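Local coordinates for endopolygalacturonase (Chondrostereum purpureum, PDB 1KCC) that hydrolyses the alpha-1,4-galacturonosyl links of polygalacturonate in plant cell-wall pectin, as an endo-acting glycoside hydrolase of family 28, at the beta-D-galactopyranuronic acid site. Residues are numbered along the deposited sequence; one frame, centred on the assembly and turned at random.

The beta-D-galactopyranuronic acid site. Residues 91, 150-151, 173, 195, 226, 228, 262. With GTR (beta-D-galactopyranuronic acid), chain B.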
ATOM      1  N   ASN A  91     -14.543   1.855   8.682  1.00  9.26           N
ATOM      2  CA  ASN A  91     -15.533   2.896   8.524  1.00 10.54           C
ATOM      3  C   ASN A  91     -16.568   2.881   9.590  1.00 11.35           C
ATOM      4  O   ASN A  91     -17.140   3.959   9.920  1.00 14.51           O
ATOM      5  CB  ASN A  91     -16.189   2.770   7.125  1.00 11.71           C
ATOM      6  CG  ASN A  91     -15.121   3.188   6.091  1.00 13.15           C
ATOM      7  OD1 ASN A  91     -14.329   4.156   6.335  1.00 16.64           O
ATOM      8  ND2 ASN A  91     -15.054   2.555   4.957  1.00 15.22           N
ATOM      9  N   HIS A 150     -12.408  -5.738   4.792  1.00  6.86           N
ATOM     10  CA  HIS A 150     -12.578  -4.396   4.231  1.00  6.68           C
ATOM     11  C   HIS A 150     -11.467  -3.515   4.785  1.00  6.49           C
ATOM     12  O   HIS A 150     -10.995  -3.710   5.924  1.00  6.74           O
ATOM     13  CB  HIS A 150     -13.962  -3.882   4.549  1.00  9.39           C
ATOM     14  CG  HIS A 150     -14.339  -2.733   3.637  1.00 10.60           C
ATOM     15  ND1 HIS A 150     -14.681  -2.914   2.323  1.00 12.83           N
ATOM     16  CD2 HIS A 150     -14.414  -1.402   3.894  1.00 10.44           C
ATOM     17  CE1 HIS A 150     -14.952  -1.742   1.752  1.00 14.28           C
ATOM     18  NE2 HIS A 150     -14.806  -0.795   2.702  1.00 13.50           N
ATOM     19  N   ASN A 151     -11.038  -2.527   4.014  1.00  5.91           N
ATOM     20  CA  ASN A 151      -9.942  -1.641   4.435  1.00  6.22           C
ATOM     21  C   ASN A 151      -8.670  -2.451   4.773  1.00  5.50           C
ATOM     22  O   ASN A 151      -7.855  -2.020   5.589  1.00  6.24           O
ATOM     23  CB  ASN A 151     -10.306  -0.736   5.618  1.00  6.70           C
ATOM     24  CG  ASN A 151     -11.437   0.208   5.259  1.00  6.92           C
ATOM     25  OD1 ASN A 151     -12.508   0.157   5.887  1.00  8.13           O
ATOM     26  ND2 ASN A 151     -11.242   1.080   4.271  1.00  8.57           N
ATOM     27  N   ASP A 173      -8.707  -3.922  -0.388  1.00  6.22           N
ATOM     28  CA  ASP A 173      -8.588  -2.474  -0.539  1.00  6.28           C
ATOM     29  C   ASP A 173      -7.278  -2.213  -1.274  1.00  5.91           C
ATOM     30  O   ASP A 173      -6.767  -3.114  -1.984  1.00  6.23           O
ATOM     31  CB  ASP A 173      -8.688  -1.735   0.816  1.00  7.07           C
ATOM     32  CG  ASP A 173      -9.183  -0.281   0.665  1.00  7.16           C
ATOM     33  OD1 ASP A 173     -10.358  -0.010   0.982  1.00  9.65           O
ATOM     34  OD2 ASP A 173      -8.405   0.581   0.225  1.00  9.65           O
ATOM     35  N   HIS A 195      -8.202  -2.905  -4.452  1.00  6.44           N
ATOM     36  CA  HIS A 195      -8.558  -1.663  -5.108  1.00  7.07           C
ATOM     37  C   HIS A 195      -7.401  -1.101  -5.935  1.00  7.44           C
ATOM     38  O   HIS A 195      -7.523   0.052  -6.382  1.00  9.05           O
ATOM     39  CB  HIS A 195      -9.080  -0.625  -4.113  1.00  7.55           C
ATOM     40  CG  HIS A 195     -10.377  -1.034  -3.429  1.00  7.28           C
ATOM     41  ND1 HIS A 195     -11.050  -0.201  -2.556  1.00  8.83           N
ATOM     42  CD2 HIS A 195     -11.100  -2.167  -3.488  1.00  8.11           C
ATOM     43  CE1 HIS A 195     -12.117  -0.818  -2.105  1.00  9.18           C
ATOM     44  NE2 HIS A 195     -12.171  -2.025  -2.648  1.00  9.19           N
ATOM     45  N   ARG A 226      -4.615   4.395  -9.412  1.00  6.98           N
ATOM     46  CA  ARG A 226      -5.294   5.619  -9.040  1.00  6.48           C
ATOM     47  C   ARG A 226      -4.330   6.634  -8.443  1.00  6.09           C
ATOM     48  O   ARG A 226      -3.431   6.271  -7.688  1.00  6.03           O
ATOM     49  CB  ARG A 226      -6.361   5.393  -7.976  1.00 10.22           C
ATOM     50  CG  ARG A 226      -7.677   4.861  -8.483  1.00 12.15           C
ATOM     51  CD  ARG A 226      -8.701   5.058  -7.277  1.00 13.12           C
ATOM     52  NE  ARG A 226      -8.300   4.058  -6.277  1.00 11.09           N
ATOM     53  CZ  ARG A 226      -9.078   3.870  -5.175  1.00  9.77           C
ATOM     54  NH1 ARG A 226     -10.173   4.592  -4.967  1.00 10.28           N
ATOM     55  NH2 ARG A 226      -8.694   2.944  -4.267  1.00  9.59           N
ATOM     56  N   LYS A 228      -5.517   9.746  -6.142  1.00  6.30           N
ATOM     57  CA  LYS A 228      -6.717  10.316  -5.548  1.00  6.59           C
ATOM     58  C   LYS A 228      -6.332  11.380  -4.562  1.00  6.06           C
ATOM     59  O   LYS A 228      -5.498  11.154  -3.672  1.00  7.42           O
ATOM     60  CB  LYS A 228      -7.567   9.207  -4.844  1.00  8.09           C
ATOM     61  CG  LYS A 228      -6.816   8.052  -4.221  1.00  8.02           C
ATOM     62  CD  LYS A 228      -7.757   7.131  -3.358  1.00  8.24           C
ATOM     63  CE  LYS A 228      -6.950   5.868  -2.983  1.00  9.07           C
ATOM     64  NZ  LYS A 228      -7.691   5.063  -1.967  1.00  8.91           N
ATOM     65  N   TYR A 262     -11.986  13.134  -4.591  1.00  9.27           N
ATOM     66  CA  TYR A 262     -12.172  12.087  -3.575  1.00  9.69           C
ATOM     67  C   TYR A 262     -12.894  12.651  -2.379  1.00  9.53           C
ATOM     68  O   TYR A 262     -12.587  13.761  -1.920  1.00  9.66           O
ATOM     69  CB  TYR A 262     -10.777  11.550  -3.193  1.00 10.38           C
ATOM     70  CG  TYR A 262     -10.887  10.245  -2.407  1.00 10.52           C
ATOM     71  CD1 TYR A 262     -10.967   9.015  -3.104  1.00  9.99           C
ATOM     72  CD2 TYR A 262     -10.901  10.246  -1.051  1.00 13.51           C
ATOM     73  CE1 TYR A 262     -11.068   7.817  -2.418  1.00 11.37           C
ATOM     74  CE2 TYR A 262     -11.003   9.028  -0.326  1.00 13.54           C
ATOM     75  CZ  TYR A 262     -11.086   7.840  -1.046  1.00 12.98           C
ATOM     76  OH  TYR A 262     -11.171   6.649  -0.331  1.00 14.22           O
TER
HETATM   77  C1  GTR B1001     -13.988   1.882  -0.153  1.00 11.38           C
HETATM   78  C2  GTR B1001     -13.658   2.011   1.325  1.00 10.80           C
HETATM   79  C3  GTR B1001     -13.070   3.303   1.590  1.00 10.12           C
HETATM   80  C4  GTR B1001     -11.786   3.548   0.741  1.00 10.35           C
HETATM   81  C5  GTR B1001     -12.212   3.314  -0.721  1.00 10.77           C
HETATM   82  C6  GTR B1001     -11.015   3.410  -1.645  1.00 10.62           C
HETATM   83  O1  GTR B1001     -14.541   0.633  -0.442  1.00 12.35           O
HETATM   84  O2  GTR B1001     -14.869   1.826   2.087  1.00 12.10           O
HETATM   85  O3  GTR B1001     -12.698   3.387   3.031  1.00 11.47           O
HETATM   86  O4  GTR B1001     -10.744   2.652   1.156  1.00 11.72           O
HETATM   87  O5  GTR B1001     -12.791   2.003  -0.910  1.00 11.18           O
HETATM   88  O6A GTR B1001     -10.545   2.421  -2.248  1.00 11.74           O
HETATM   89  O6B GTR B1001     -10.555   4.552  -1.767  1.00 11.37           O
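Galacturonate (GTR) lies in the active-site cleft with its carboxylate toward a basic cluster and its ring hydroxyls toward amides and imidazole at the opposite end. Arg226 meets the carboxylate end-on, one nitrogen to each oxygen, the two planes well away from coplanar: NH2 gives GTR O6A a nearly straight bond (2.8 Å, 167° at H), while NH1 reaches GTR O6B at 3.2 Å, more tilted. A bend at chi3 (-72°) turns the guanidinium toward the sugar, and Lys228 CE lies over the centre of one face, which should help to fix its plane. Lys228, extended beyond a crowded first torsion (chi1 32°), brings NZ to GTR O6B in a salt bridge of 2.9 Å. The phenol OH of Tyr262 donates to GTR O6B at 2.6 Å, so three residues grip this oxygen. An alanine in place of Arg226 would remove both prongs and would probably weaken recognition of the acidic sugar over a neutral one. His195, the family's conserved active-site histidine (GHG motif) and probably a helper in catalysis, points ND1 in its ring plane at GTR O6A (2.7 Å), with Asp173 CA against one face. Asp173, a conserved catalytic aspartate (QDD motif), accepts from axial GTR O4 through the syn lone pair of OD1 at 2.7 Å; O4 carries the alpha-1,4 link, so this would suit an acid protonating the leaving-group oxygen. The Asn91 and Asn151 amides converge in plane on GTR O3; Asn91 ND2 lies still nearer GTR O2 (3.0 Å), its two N-H groups suiting a place between hydroxyls. His150 NE2 meets GTR O2 edge-on (2.7 Å). Asn91, His150, Asn151, Asp173 and His195 come from loops, Arg226 and Lys228 from strand 226-230, Tyr262 from strand 262-262, along the cleft of the family's right-handed parallel beta-helix.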